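Local coordinates for ubiquinone biosynthesis accessory factor UbiJ (Escherichia coli, PDB 6H6O), which is required for aerobic ubiquinone biosynthesis, binding hydrophobic biosynthetic intermediates through its SCP2 domain and keeping the multienzyme Ubi complex stable, at residues 21-26 and 68-73; 34-39 and 120-125; 41-46 and 113-118; 47-52 and 79-84. One frame throughout, in Å; residues are numbered along the deposited sequence.

Interaction 1: residues 21-26 and 68-73; sequences GIESLL and VDVLGE. With CA (calcium ion), chain I.
A calcium site joins helix 14-30 to the outermost strand 68-71, with Glu23 and Asp69 as its protein ligands. The Glu23 carboxylate takes the ion with both oxygens, OE1 at 2.3 Å and OE2 at 2.4 Å from the calcium. Asp69 adds OD1, 2.5 Å from the calcium, and four waters bring the number of ligand atoms to seven. The two acidic side chains lie side by side and point the same way, their carboxylate planes 88° apart. Glu23 OE2 and Asp69 OD1 come within 3.4 Å of each other, a pairing of like charges that the shared ion probably offsets. Glu23 CG is anti to the backbone N, and the extended chain beyond it brings the carboxylate to the strand. There OE1 also accepts the Val70 N-H at 2.9 Å in a nearly straight bond (173°) that arrives from above the carboxylate plane. One calcium-bound water donates to Val70 O at 2.8 Å, a second link between strand backbone and ion. Below the polar layer, Leu26 CD1 meets Val70 CG2 at 3.8 Å, the two side chains crossing at about a right angle, while Leu26 CB rests on Val68 CG1. Asn27 continues the polar seam by hydrogen bonding Val68 N. Helix and strand run nearly antiparallel (162°), an apolar helix-on-sheet layer of the SCP2-type fold with a bidentate glutamate calcium site at its margin.

Interaction 2: residues 34-39 and 120-125; sequences PALKTA and VALADL. With CA (calcium ion), chain H.
Leu36 puts its CD2 methyl above the plane of the Leu125 carbonyl group, 3.6 Å from Leu125 O and almost as near to Leu125 C. The other flat group, the Asp124 carboxylate, takes no part in this packing: it serves a calcium ion beyond the helix, with OD1 at 2.7 Å from the metal and two waters beside it. Arg93 and Glu127 complete that site. Everything else between the segments is aliphatic. Ala39 CB sits between two leucine methyls, 3.9 Å from Leu122 CD1 and equally far from Leu125 CD1, and so fills the space between side chains one helical turn apart. In Leu122, chi1 sets CG anti to the backbone N and chi2 (59°) then turns CD1 to Ala39 CB and to Leu36 CB, the latter 4.2 Å away; Leu36 and Leu122 cross at about a right angle. Leu36 CD2 reaches Leu125 CB as well, at 3.9 Å. With a small alanine at the centre, the backbones come close, Ala39 CA lying 5.6 Å from Leu122 CA. The contact thus seats the 3-10 turn 34-36 and the short helix 37-41 on helix 113-128, while Leu43, in the loop leading to strand 47-52, extends the same apolar layer along Leu122.

Interaction 3: residues 41-46 and 113-118; sequences SRLLGK and IQVVQN
Asn118 leads out from helix 113-128 toward Arg42 and Leu43, each side-chain atom meeting a partner. Its CB lies 3.9 Å from Leu43 CD2, where the two side chains slide past each other in opposite directions. CG follows, anti to the carbonyl carbon (chi1 -69°), and rests near Arg42 CB. At the tip the branches part: OD1 stands 3.6 Å from Arg42 NE, while ND2 donates at 2.7 Å to a water that in turn donates to Arg42 O. The amide and guanidinium planes are only 20° apart, although the side chains cross at about a right angle. A second water, in plane at the guanidinium edge, accepts from Arg42 NE at 2.8 Å and donates to Asn118 O. An alanine in place of Asn118 would probably leave the first water without its amide donor and open a gap beside Arg42 CB and CD. Farther along, Leu43 CD2 approaches Val115 O at 3.4 Å, and Lys46 lays its CD against Val115 CG2 at 3.8 Å. Two overlapping beta turns, Ser41-Leu44 (type I) and Leu43-Lys46 (type II), make this a turn-rich connection from helix 37-41 to strand 47-52, packed and water-bridged onto helix 113-128 of the SCP2-type fold.

Interaction 4: residues 47-52 and 79-84; sequences VLRVEV and DCTVIA. With CA (calcium ion), chain F; LMR ((2S)-2-hydroxybutanedioic acid), chain E.
Asp79 and Val47 meet at the head of two parallel strands. Asp79 OD2 accepts the Val47 N-H at 2.8 Å through its anti lone pair, and both carboxylate oxygens bind a calcium ion, OD1 2.4 Å from the metal. OD1 also lies 2.7 Å from hydroxyl O2 of the bound (2S)-2-hydroxybutanedioic acid, whose pocket is completed by Ala78, Gly111 and Asp112. In return Val47 O accepts from Asp79 N and, weakly, from Cys80 N. Behind this end runs the ladder that positions it: Arg49 N to Cys80 O, Val82 N to Arg49 O, Glu51 N to Val82 O at 2.8 Å and nearly straight (177°), and Ala84 N to Glu51 O. On one face Val50 and Val82 lie side by side with their CG2 methyls 3.7 Å apart, while Leu48 CD1 touches Cys80 SG at 3.8 Å; Val115 and Val116 of helix 113-128 pack on Leu48, Cys80 and Val82 of this face. On the other face Glu51 CB packs on Ile83 CG1, and the chain then bends at chi2 (-72°). Its OE2 receives Arg49 NE at 2.9 Å in a salt bridge, while OE1 is paired with Ser58. Replacing Glu51 by alanine would probably leave Arg49 NE without its charged mate and Ser58 without one partner, and uncover Thr81 CG2. Ser58 OG and the backbone O of Trp74 also bond the guanidinium. The strands run parallel, 17° apart, as the only parallel pair of the mixed SCP2-type sheet: the central strand 47-52 beside 80-84, each flanked on its other side by an antiparallel strand, 58-63 and 107-111.

In the fold
Interactions 2, 3 and 4 form a continuous series, while interaction 1 stands at the far margin of the sheet. Interactions 2 and 3 share helix 113-128, their centres about 11 Å apart, and touch where Leu122 CD2 meets Leu43 CD1 at 3.7 Å. Interaction 3 passes into interaction 4 through Val115 CB on Cys80 CB at 3.6 Å, and Lys46, beside Asp79, brings its side chain to about 5 Å from the bound hydroxybutanedioic acid. Interaction 1 reaches the same sheet as interaction 4, with centres about 13 Å apart and no direct touch. Together they assemble helices and sheet of the SCP2 domain, the lipid-binding part of UbiJ.

Interaction 1: residues 21-26 and 68-73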
loop_
_atom_site.group_PDB
_atom_site.type_symbol
_atom_site.label_atom_id
_atom_site.label_comp_id
_atom_site.label_asym_id
_atom_site.label_seq_id
_atom_site.Cartn_x
_atom_site.Cartn_y
_atom_site.Cartn_z
ATOM N N GLY A 21 8.046 3.917 0.570
ATOM C CA GLY A 21 7.111 3.747 1.687
ATOM C C GLY A 21 7.020 2.293 2.125
ATOM O O GLY A 21 7.107 1.985 3.322
ATOM N N ILE A 22 6.910 1.379 1.154
ATOM C CA ILE A 22 6.869 -0.059 1.454
ATOM C C ILE A 22 8.183 -0.484 2.108
ATOM O O ILE A 22 8.153 -1.218 3.092
ATOM C CB ILE A 22 6.481 -0.916 0.195
ATOM C CG1 ILE A 22 5.015 -0.634 -0.206
ATOM C CG2 ILE A 22 6.674 -2.436 0.439
ATOM C CD1 ILE A 22 4.683 -1.132 -1.649
ATOM N N GLU A 23 9.330 -0.001 1.584
ATOM C CA GLU A 23 10.648 -0.330 2.134
ATOM C C GLU A 23 10.745 0.123 3.602
ATOM O O GLU A 23 11.179 -0.659 4.460
ATOM C CB GLU A 23 11.767 0.321 1.294
ATOM C CG GLU A 23 13.153 0.000 1.825
ATOM C CD GLU A 23 14.299 0.435 0.932
ATOM O OE1 GLU A 23 14.254 0.130 -0.282
ATOM O OE2 GLU A 23 15.283 0.999 1.463
ATOM N N SER A 24 10.321 1.383 3.887
ATOM C CA SER A 24 10.350 1.915 5.247
ATOM C C SER A 24 9.500 1.044 6.202
ATOM O O SER A 24 9.965 0.684 7.281
ATOM C CB SER A 24 9.857 3.362 5.256
ATOM O OG SER A 24 9.893 3.876 6.575
ATOM N N LEU A 25 8.281 0.688 5.771
ATOM C CA LEU A 25 7.335 -0.145 6.530
ATOM C C LEU A 25 7.959 -1.512 6.832
ATOM O O LEU A 25 7.953 -1.928 7.990
ATOM C CB LEU A 25 6.033 -0.348 5.744
ATOM C CG LEU A 25 4.841 0.601 6.046
ATOM C CD1 LEU A 25 3.792 0.489 4.980
ATOM C CD2 LEU A 25 4.191 0.237 7.366
ATOM N N LEU A 26 8.487 -2.196 5.799
ATOM C CA LEU A 26 9.120 -3.514 5.951
ATOM C C LEU A 26 10.319 -3.479 6.873
ATOM O O LEU A 26 10.480 -4.392 7.676
ATOM C CB LEU A 26 9.511 -4.102 4.590
ATOM C CG LEU A 26 8.360 -4.530 3.680
ATOM C CD1 LEU A 26 8.885 -4.885 2.304
ATOM C CD2 LEU A 26 7.519 -5.682 4.309
ATOM N N VAL A 68 15.999 -4.748 4.148
ATOM C CA VAL A 68 15.425 -5.247 2.899
ATOM C C VAL A 68 15.279 -3.999 2.021
ATOM O O VAL A 68 14.876 -2.915 2.493
ATOM C CB VAL A 68 14.079 -6.015 3.078
ATOM C CG1 VAL A 68 13.055 -5.190 3.866
ATOM C CG2 VAL A 68 13.497 -6.468 1.726
ATOM N N ASP A 69 15.660 -4.141 0.772
ATOM C CA ASP A 69 15.533 -3.078 -0.190
ATOM C C ASP A 69 14.371 -3.413 -1.098
ATOM O O ASP A 69 14.188 -4.575 -1.462
ATOM C CB ASP A 69 16.837 -2.896 -0.973
ATOM C CG ASP A 69 17.844 -2.148 -0.138
ATOM O OD1 ASP A 69 17.713 -0.908 -0.023
ATOM O OD2 ASP A 69 18.695 -2.805 0.489
ATOM N N VAL A 70 13.535 -2.396 -1.400
ATOM C CA VAL A 70 12.391 -2.574 -2.268
ATOM C C VAL A 70 12.660 -1.781 -3.556
ATOM O O VAL A 70 13.031 -0.605 -3.483
ATOM C CB VAL A 70 11.029 -2.216 -1.614
ATOM C CG1 VAL A 70 9.875 -2.503 -2.567
ATOM C CG2 VAL A 70 10.831 -2.994 -0.310
ATOM N N LEU A 71 12.477 -2.429 -4.707
ATOM C CA LEU A 71 12.677 -1.828 -6.032
ATOM C C LEU A 71 11.431 -2.034 -6.877
ATOM O O LEU A 71 10.657 -2.951 -6.629
ATOM C CB LEU A 71 13.903 -2.441 -6.728
ATOM C CG LEU A 71 15.272 -2.059 -6.166
ATOM C CD1 LEU A 71 15.926 -3.254 -5.491
ATOM C CD2 LEU A 71 16.141 -1.519 -7.252
ATOM N N GLY A 72 11.252 -1.179 -7.869
ATOM C CA GLY A 72 10.116 -1.258 -8.777
ATOM C C GLY A 72 10.472 -1.978 -10.058
ATOM O O GLY A 72 9.575 -2.354 -10.815
ATOM N N GLU A 73 11.773 -2.212 -10.298
ATOM C CA GLU A 73 12.280 -2.919 -11.474
ATOM C C GLU A 73 13.440 -3.787 -11.027
ATOM O O GLU A 73 14.153 -3.435 -10.081
ATOM C CB GLU A 73 12.794 -1.909 -12.549
ATOM C CG GLU A 73 11.745 -1.015 -13.191
ATOM C CD GLU A 73 10.721 -1.659 -14.110
ATOM O OE1 GLU A 73 10.989 -2.763 -14.639
ATOM O OE2 GLU A 73 9.656 -1.035 -14.330
HETATM CA CA CA I . 16.361 1.068 -0.682
HETATM O O HOH W 1 15.651 0.324 -2.881
HETATM O O HOH W 2 17.985 1.812 -2.260
HETATM O O HOH W 3 17.685 2.049 0.773
HETATM O O HOH W 4 15.147 2.921 -1.024
#

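Interaction 2: residues 34-39 and 120-125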
loop_
_atom_site.group_PDB
_atom_site.type_symbol
_atom_site.label_atom_id
_atom_site.label_comp_id
_atom_site.label_asym_id
_atom_site.label_seq_id
_atom_site.Cartn_x
_atom_site.Cartn_y
_atom_site.Cartn_z
ATOM N N PRO A 34 16.310 -6.988 17.143
ATOM C CA PRO A 34 17.401 -7.982 17.066
ATOM C C PRO A 34 16.954 -9.412 17.411
ATOM O O PRO A 34 17.654 -10.355 17.032
ATOM C CB PRO A 34 18.442 -7.460 18.060
ATOM C CG PRO A 34 17.698 -6.591 18.985
ATOM C CD PRO A 34 16.521 -6.027 18.249
ATOM N N ALA A 35 15.765 -9.584 18.086
ATOM C CA ALA A 35 15.258 -10.917 18.428
ATOM C C ALA A 35 14.947 -11.771 17.173
ATOM O O ALA A 35 14.933 -13.000 17.263
ATOM C CB ALA A 35 14.011 -10.807 19.302
ATOM N N LEU A 36 14.654 -11.114 16.035
ATOM C CA LEU A 36 14.294 -11.801 14.781
ATOM C C LEU A 36 15.473 -12.234 13.901
ATOM O O LEU A 36 15.252 -12.793 12.814
ATOM C CB LEU A 36 13.331 -10.920 13.967
ATOM C CG LEU A 36 12.037 -10.493 14.641
ATOM C CD1 LEU A 36 11.250 -9.588 13.730
ATOM C CD2 LEU A 36 11.197 -11.702 15.041
ATOM N N LYS A 37 16.706 -11.970 14.351
ATOM C CA LYS A 37 17.911 -12.254 13.570
ATOM C C LYS A 37 17.951 -13.663 12.949
ATOM O O LYS A 37 18.209 -13.772 11.753
ATOM C CB LYS A 37 19.184 -11.980 14.378
ATOM C CG LYS A 37 20.431 -11.884 13.490
ATOM C CD LYS A 37 21.711 -11.628 14.254
ATOM C CE LYS A 37 22.857 -11.333 13.311
ATOM N NZ LYS A 37 24.117 -11.078 14.061
ATOM N N THR A 38 17.651 -14.729 13.725
ATOM C CA THR A 38 17.731 -16.097 13.153
ATOM C C THR A 38 16.664 -16.349 12.084
ATOM O O THR A 38 16.919 -17.090 11.125
ATOM C CB THR A 38 17.728 -17.179 14.222
ATOM O OG1 THR A 38 16.474 -17.142 14.880
ATOM C CG2 THR A 38 18.889 -17.043 15.210
ATOM N N ALA A 39 15.479 -15.717 12.233
ATOM C CA ALA A 39 14.402 -15.842 11.254
ATOM C C ALA A 39 14.773 -15.071 9.979
ATOM O O ALA A 39 14.530 -15.569 8.884
ATOM C CB ALA A 39 13.108 -15.305 11.839
ATOM N N VAL A 120 6.788 -15.368 5.216
ATOM C CA VAL A 120 5.542 -15.484 5.995
ATOM C C VAL A 120 5.874 -15.878 7.470
ATOM O O VAL A 120 5.339 -15.271 8.403
ATOM C CB VAL A 120 4.527 -16.432 5.278
ATOM C CG1 VAL A 120 3.310 -16.757 6.160
ATOM C CG2 VAL A 120 4.100 -15.849 3.925
ATOM N N ALA A 121 6.807 -16.838 7.657
ATOM C CA ALA A 121 7.280 -17.262 8.984
ATOM C C ALA A 121 7.904 -16.055 9.716
ATOM O O ALA A 121 7.623 -15.856 10.897
ATOM C CB ALA A 121 8.294 -18.382 8.849
ATOM N N LEU A 122 8.725 -15.242 9.015
ATOM C CA LEU A 122 9.338 -14.032 9.578
ATOM C C LEU A 122 8.271 -13.017 9.984
ATOM O O LEU A 122 8.337 -12.514 11.114
ATOM C CB LEU A 122 10.377 -13.400 8.608
ATOM C CG LEU A 122 10.936 -12.008 8.967
ATOM C CD1 LEU A 122 11.639 -11.997 10.329
ATOM C CD2 LEU A 122 11.856 -11.482 7.863
ATOM N N ALA A 123 7.276 -12.733 9.107
ATOM C CA ALA A 123 6.197 -11.791 9.439
ATOM C C ALA A 123 5.396 -12.280 10.669
ATOM O O ALA A 123 5.034 -11.463 11.530
ATOM C CB ALA A 123 5.277 -11.598 8.239
ATOM N N ASP A 124 5.158 -13.613 10.751
ATOM C CA ASP A 124 4.448 -14.233 11.877
ATOM C C ASP A 124 5.241 -14.000 13.184
ATOM O O ASP A 124 4.675 -13.549 14.177
ATOM C CB ASP A 124 4.247 -15.737 11.622
ATOM C CG ASP A 124 3.224 -16.412 12.538
ATOM O OD1 ASP A 124 2.511 -15.691 13.266
ATOM O OD2 ASP A 124 3.134 -17.666 12.511
ATOM N N LEU A 125 6.574 -14.198 13.136
ATOM C CA LEU A 125 7.419 -13.998 14.311
ATOM C C LEU A 125 7.558 -12.520 14.656
ATOM O O LEU A 125 7.694 -12.188 15.836
ATOM C CB LEU A 125 8.780 -14.665 14.119
ATOM C CG LEU A 125 8.733 -16.216 14.150
ATOM C CD1 LEU A 125 10.039 -16.814 13.684
ATOM C CD2 LEU A 125 8.400 -16.754 15.555
HETATM CA CA CA H . 0.379 -14.347 12.393
HETATM O O HOH W 5 1.452 -12.897 10.541
HETATM O O HOH W 6 0.131 -15.242 14.791
#

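Interaction 3: residues 41-46 and 113-118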
loop_
_atom_site.group_PDB
_atom_site.type_symbol
_atom_site.label_atom_id
_atom_site.label_comp_id
_atom_site.label_asym_id
_atom_site.label_seq_id
_atom_site.Cartn_x
_atom_site.Cartn_y
_atom_site.Cartn_z
ATOM N N SER A 41 17.836 -14.558 8.891
ATOM C CA SER A 41 18.988 -15.243 8.264
ATOM C C SER A 41 18.588 -16.181 7.129
ATOM O O SER A 41 19.330 -16.315 6.155
ATOM C CB SER A 41 19.825 -15.983 9.303
ATOM O OG SER A 41 19.222 -17.215 9.654
ATOM N N ARG A 42 17.387 -16.793 7.245
ATOM C CA ARG A 42 16.838 -17.710 6.239
ATOM C C ARG A 42 16.592 -17.016 4.873
ATOM O O ARG A 42 16.497 -17.694 3.862
ATOM C CB ARG A 42 15.514 -18.310 6.761
ATOM C CG ARG A 42 15.723 -19.273 7.946
ATOM C CD ARG A 42 14.511 -20.135 8.224
ATOM N NE ARG A 42 13.409 -19.352 8.782
ATOM C CZ ARG A 42 12.760 -19.641 9.908
ATOM N NH1 ARG A 42 13.093 -20.710 10.621
ATOM N NH2 ARG A 42 11.771 -18.863 10.328
ATOM N N LEU A 43 16.471 -15.682 4.859
ATOM C CA LEU A 43 16.196 -14.879 3.652
ATOM C C LEU A 43 17.431 -14.140 3.125
ATOM O O LEU A 43 17.331 -13.477 2.090
ATOM C CB LEU A 43 15.077 -13.848 3.947
ATOM C CG LEU A 43 13.691 -14.438 4.195
ATOM C CD1 LEU A 43 12.765 -13.391 4.831
ATOM C CD2 LEU A 43 13.054 -14.972 2.906
ATOM N N LEU A 44 18.569 -14.219 3.821
ATOM C CA LEU A 44 19.772 -13.456 3.403
ATOM C C LEU A 44 20.174 -13.735 1.970
ATOM O O LEU A 44 20.292 -14.887 1.571
ATOM C CB LEU A 44 20.964 -13.633 4.351
ATOM C CG LEU A 44 20.748 -13.193 5.804
ATOM C CD1 LEU A 44 21.979 -13.452 6.643
ATOM C CD2 LEU A 44 20.250 -11.763 5.898
ATOM N N GLY A 45 20.293 -12.665 1.199
ATOM C CA GLY A 45 20.660 -12.735 -0.212
ATOM C C GLY A 45 19.537 -13.077 -1.165
ATOM O O GLY A 45 19.740 -13.062 -2.385
ATOM N N LYS A 46 18.332 -13.337 -0.644
ATOM C CA LYS A 46 17.197 -13.686 -1.494
ATOM C C LYS A 46 16.574 -12.489 -2.189
ATOM O O LYS A 46 16.530 -11.376 -1.640
ATOM C CB LYS A 46 16.128 -14.492 -0.716
ATOM C CG LYS A 46 16.659 -15.833 -0.155
ATOM C CD LYS A 46 17.102 -16.843 -1.241
ATOM C CE LYS A 46 17.526 -18.146 -0.592
ATOM N NZ LYS A 46 18.116 -19.084 -1.589
ATOM N N ILE A 113 9.743 -22.042 -3.403
ATOM C CA ILE A 113 8.629 -21.897 -2.441
ATOM C C ILE A 113 9.130 -21.559 -0.993
ATOM O O ILE A 113 8.428 -20.870 -0.259
ATOM C CB ILE A 113 7.685 -23.149 -2.471
ATOM C CG1 ILE A 113 6.317 -22.834 -1.809
ATOM C CG2 ILE A 113 8.369 -24.407 -1.870
ATOM C CD1 ILE A 113 5.231 -23.943 -1.928
ATOM N N GLN A 114 10.345 -22.011 -0.628
ATOM C CA GLN A 114 10.935 -21.784 0.699
ATOM C C GLN A 114 11.100 -20.306 1.017
ATOM O O GLN A 114 10.906 -19.919 2.162
ATOM C CB GLN A 114 12.269 -22.539 0.871
ATOM C CG GLN A 114 12.100 -24.057 0.862
ATOM C CD GLN A 114 13.389 -24.775 1.169
ATOM O OE1 GLN A 114 14.296 -24.869 0.335
ATOM N NE2 GLN A 114 13.484 -25.317 2.370
ATOM N N VAL A 115 11.386 -19.470 -0.002
ATOM C CA VAL A 115 11.552 -18.020 0.167
ATOM C C VAL A 115 10.272 -17.385 0.722
ATOM O O VAL A 115 10.330 -16.704 1.755
ATOM C CB VAL A 115 12.069 -17.328 -1.144
ATOM C CG1 VAL A 115 12.080 -15.801 -1.004
ATOM C CG2 VAL A 115 13.461 -17.840 -1.522
ATOM N N VAL A 116 9.116 -17.635 0.079
ATOM C CA VAL A 116 7.843 -17.071 0.553
ATOM C C VAL A 116 7.435 -17.724 1.910
ATOM O O VAL A 116 6.940 -17.021 2.787
ATOM C CB VAL A 116 6.715 -17.077 -0.520
ATOM C CG1 VAL A 116 6.313 -18.501 -0.916
ATOM C CG2 VAL A 116 5.508 -16.252 -0.057
ATOM N N GLN A 117 7.695 -19.031 2.096
ATOM C CA GLN A 117 7.413 -19.686 3.386
ATOM C C GLN A 117 8.212 -19.005 4.514
ATOM O O GLN A 117 7.644 -18.704 5.570
ATOM C CB GLN A 117 7.752 -21.187 3.342
ATOM C CG GLN A 117 6.773 -22.004 2.500
ATOM C CD GLN A 117 7.265 -23.416 2.246
ATOM O OE1 GLN A 117 8.439 -23.747 2.429
ATOM N NE2 GLN A 117 6.384 -24.286 1.782
ATOM N N ASN A 118 9.507 -18.708 4.260
ATOM C CA ASN A 118 10.385 -18.052 5.242
ATOM C C ASN A 118 9.967 -16.604 5.470
ATOM O O ASN A 118 10.008 -16.138 6.599
ATOM C CB ASN A 118 11.861 -18.161 4.839
ATOM C CG ASN A 118 12.361 -19.588 4.939
ATOM O OD1 ASN A 118 11.837 -20.402 5.692
ATOM N ND2 ASN A 118 13.401 -19.924 4.205
HETATM O O HOH W 7 14.515 -18.498 2.144
HETATM O O HOH W 8 12.209 -16.905 8.354
#

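Interaction 4: residues 47-52 and 79-84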
loop_
_atom_site.group_PDB
_atom_site.type_symbol
_atom_site.label_atom_id
_atom_site.label_comp_id
_atom_site.label_asym_id
_atom_site.label_seq_id
_atom_site.Cartn_x
_atom_site.Cartn_y
_atom_site.Cartn_z
ATOM N N VAL A 47 16.106 -12.725 -3.418
ATOM C CA VAL A 47 15.355 -11.779 -4.252
ATOM C C VAL A 47 13.917 -12.336 -4.411
ATOM O O VAL A 47 13.727 -13.396 -5.030
ATOM C CB VAL A 47 15.996 -11.519 -5.633
ATOM C CG1 VAL A 47 15.175 -10.474 -6.411
ATOM C CG2 VAL A 47 17.454 -11.086 -5.503
ATOM N N LEU A 48 12.924 -11.636 -3.837
ATOM C CA LEU A 48 11.529 -12.041 -3.906
ATOM C C LEU A 48 10.770 -11.041 -4.770
ATOM O O LEU A 48 10.685 -9.865 -4.408
ATOM C CB LEU A 48 10.924 -12.105 -2.492
ATOM C CG LEU A 48 9.392 -12.383 -2.361
ATOM C CD1 LEU A 48 8.996 -13.744 -2.997
ATOM C CD2 LEU A 48 8.954 -12.364 -0.878
ATOM N N ARG A 49 10.235 -11.512 -5.911
ATOM C CA ARG A 49 9.448 -10.674 -6.824
ATOM C C ARG A 49 7.960 -10.842 -6.517
ATOM O O ARG A 49 7.467 -11.962 -6.456
ATOM C CB ARG A 49 9.749 -11.034 -8.289
ATOM C CG ARG A 49 9.215 -10.006 -9.280
ATOM C CD ARG A 49 9.785 -10.219 -10.682
ATOM N NE ARG A 49 9.393 -9.106 -11.544
ATOM C CZ ARG A 49 10.230 -8.296 -12.187
ATOM N NH1 ARG A 49 11.540 -8.485 -12.112
ATOM N NH2 ARG A 49 9.760 -7.292 -12.917
ATOM N N VAL A 50 7.250 -9.726 -6.342
ATOM C CA VAL A 50 5.827 -9.713 -6.014
ATOM C C VAL A 50 5.077 -9.036 -7.156
ATOM O O VAL A 50 5.315 -7.858 -7.446
ATOM C CB VAL A 50 5.499 -9.072 -4.623
ATOM C CG1 VAL A 50 4.005 -9.172 -4.309
ATOM C CG2 VAL A 50 6.325 -9.684 -3.490
ATOM N N GLU A 51 4.219 -9.808 -7.839
ATOM C CA GLU A 51 3.381 -9.323 -8.938
ATOM C C GLU A 51 1.976 -9.175 -8.371
ATOM O O GLU A 51 1.322 -10.180 -8.081
ATOM C CB GLU A 51 3.384 -10.302 -10.125
ATOM C CG GLU A 51 4.766 -10.645 -10.683
ATOM C CD GLU A 51 5.506 -9.582 -11.476
ATOM O OE1 GLU A 51 5.002 -8.446 -11.611
ATOM O OE2 GLU A 51 6.624 -9.885 -11.943
ATOM N N VAL A 52 1.548 -7.937 -8.115
ATOM C CA VAL A 52 0.218 -7.706 -7.549
ATOM C C VAL A 52 -0.740 -7.590 -8.743
ATOM O O VAL A 52 -0.593 -6.676 -9.566
ATOM C CB VAL A 52 0.132 -6.493 -6.563
ATOM C CG1 VAL A 52 -1.243 -6.428 -5.910
ATOM C CG2 VAL A 52 1.194 -6.584 -5.466
ATOM N N ASP A 79 14.602 -15.227 -6.934
ATOM C CA ASP A 79 14.689 -16.565 -6.369
ATOM C C ASP A 79 13.302 -17.175 -6.220
ATOM O O ASP A 79 13.135 -18.405 -6.243
ATOM C CB ASP A 79 15.407 -16.481 -5.023
ATOM C CG ASP A 79 16.867 -16.053 -5.209
ATOM O OD1 ASP A 79 17.607 -16.745 -5.939
ATOM O OD2 ASP A 79 17.225 -14.960 -4.750
ATOM N N CYS A 80 12.315 -16.301 -6.056
ATOM C CA CYS A 80 10.916 -16.669 -5.877
ATOM C C CYS A 80 10.065 -15.529 -6.425
ATOM O O CYS A 80 10.416 -14.349 -6.263
ATOM C CB CYS A 80 10.621 -16.922 -4.398
ATOM S SG CYS A 80 8.901 -17.370 -4.031
ATOM N N THR A 81 8.967 -15.891 -7.098
ATOM C CA THR A 81 8.020 -14.914 -7.648
ATOM C C THR A 81 6.629 -15.312 -7.169
ATOM O O THR A 81 6.236 -16.486 -7.290
ATOM C CB THR A 81 8.103 -14.852 -9.191
ATOM O OG1 THR A 81 9.430 -14.479 -9.565
ATOM C CG2 THR A 81 7.080 -13.855 -9.798
ATOM N N VAL A 82 5.906 -14.345 -6.605
ATOM C CA VAL A 82 4.564 -14.568 -6.095
ATOM C C VAL A 82 3.606 -13.685 -6.867
ATOM O O VAL A 82 3.941 -12.530 -7.171
ATOM C CB VAL A 82 4.427 -14.440 -4.545
ATOM C CG1 VAL A 82 5.312 -15.450 -3.825
ATOM C CG2 VAL A 82 4.752 -13.034 -4.063
ATOM N N ILE A 83 2.458 -14.257 -7.267
ATOM C CA ILE A 83 1.422 -13.559 -8.031
ATOM C C ILE A 83 0.096 -13.701 -7.271
ATOM O O ILE A 83 -0.338 -14.821 -7.000
ATOM C CB ILE A 83 1.303 -14.025 -9.514
ATOM C CG1 ILE A 83 2.681 -14.032 -10.238
ATOM C CG2 ILE A 83 0.282 -13.137 -10.269
ATOM C CD1 ILE A 83 3.256 -15.395 -10.461
ATOM N N ALA A 84 -0.525 -12.566 -6.897
ATOM C CA ALA A 84 -1.771 -12.585 -6.130
ATOM C C ALA A 84 -2.438 -11.212 -6.144
ATOM O O ALA A 84 -1.776 -10.214 -6.414
ATOM C CB ALA A 84 -1.476 -12.974 -4.688
HETATM CA CA CA F . 19.530 -15.294 -5.817
HETATM C C1 LMR E . 16.373 -19.085 -10.255
HETATM O O1A LMR E . 16.668 -19.529 -11.347
HETATM O O1B LMR E . 15.369 -18.269 -10.042
HETATM C C2 LMR E . 17.184 -19.398 -9.009
HETATM O O2 LMR E . 17.241 -18.289 -8.120
HETATM C C3 LMR E . 16.653 -20.623 -8.275
HETATM C C4 LMR E . 15.384 -20.357 -7.500
HETATM O O4A LMR E . 15.598 -19.972 -6.263
HETATM O O4B LMR E . 14.279 -20.522 -7.973
HETATM O O HOH W 9 18.746 -14.094 -7.675
HETATM O O HOH W 10 20.345 -13.326 -4.979
#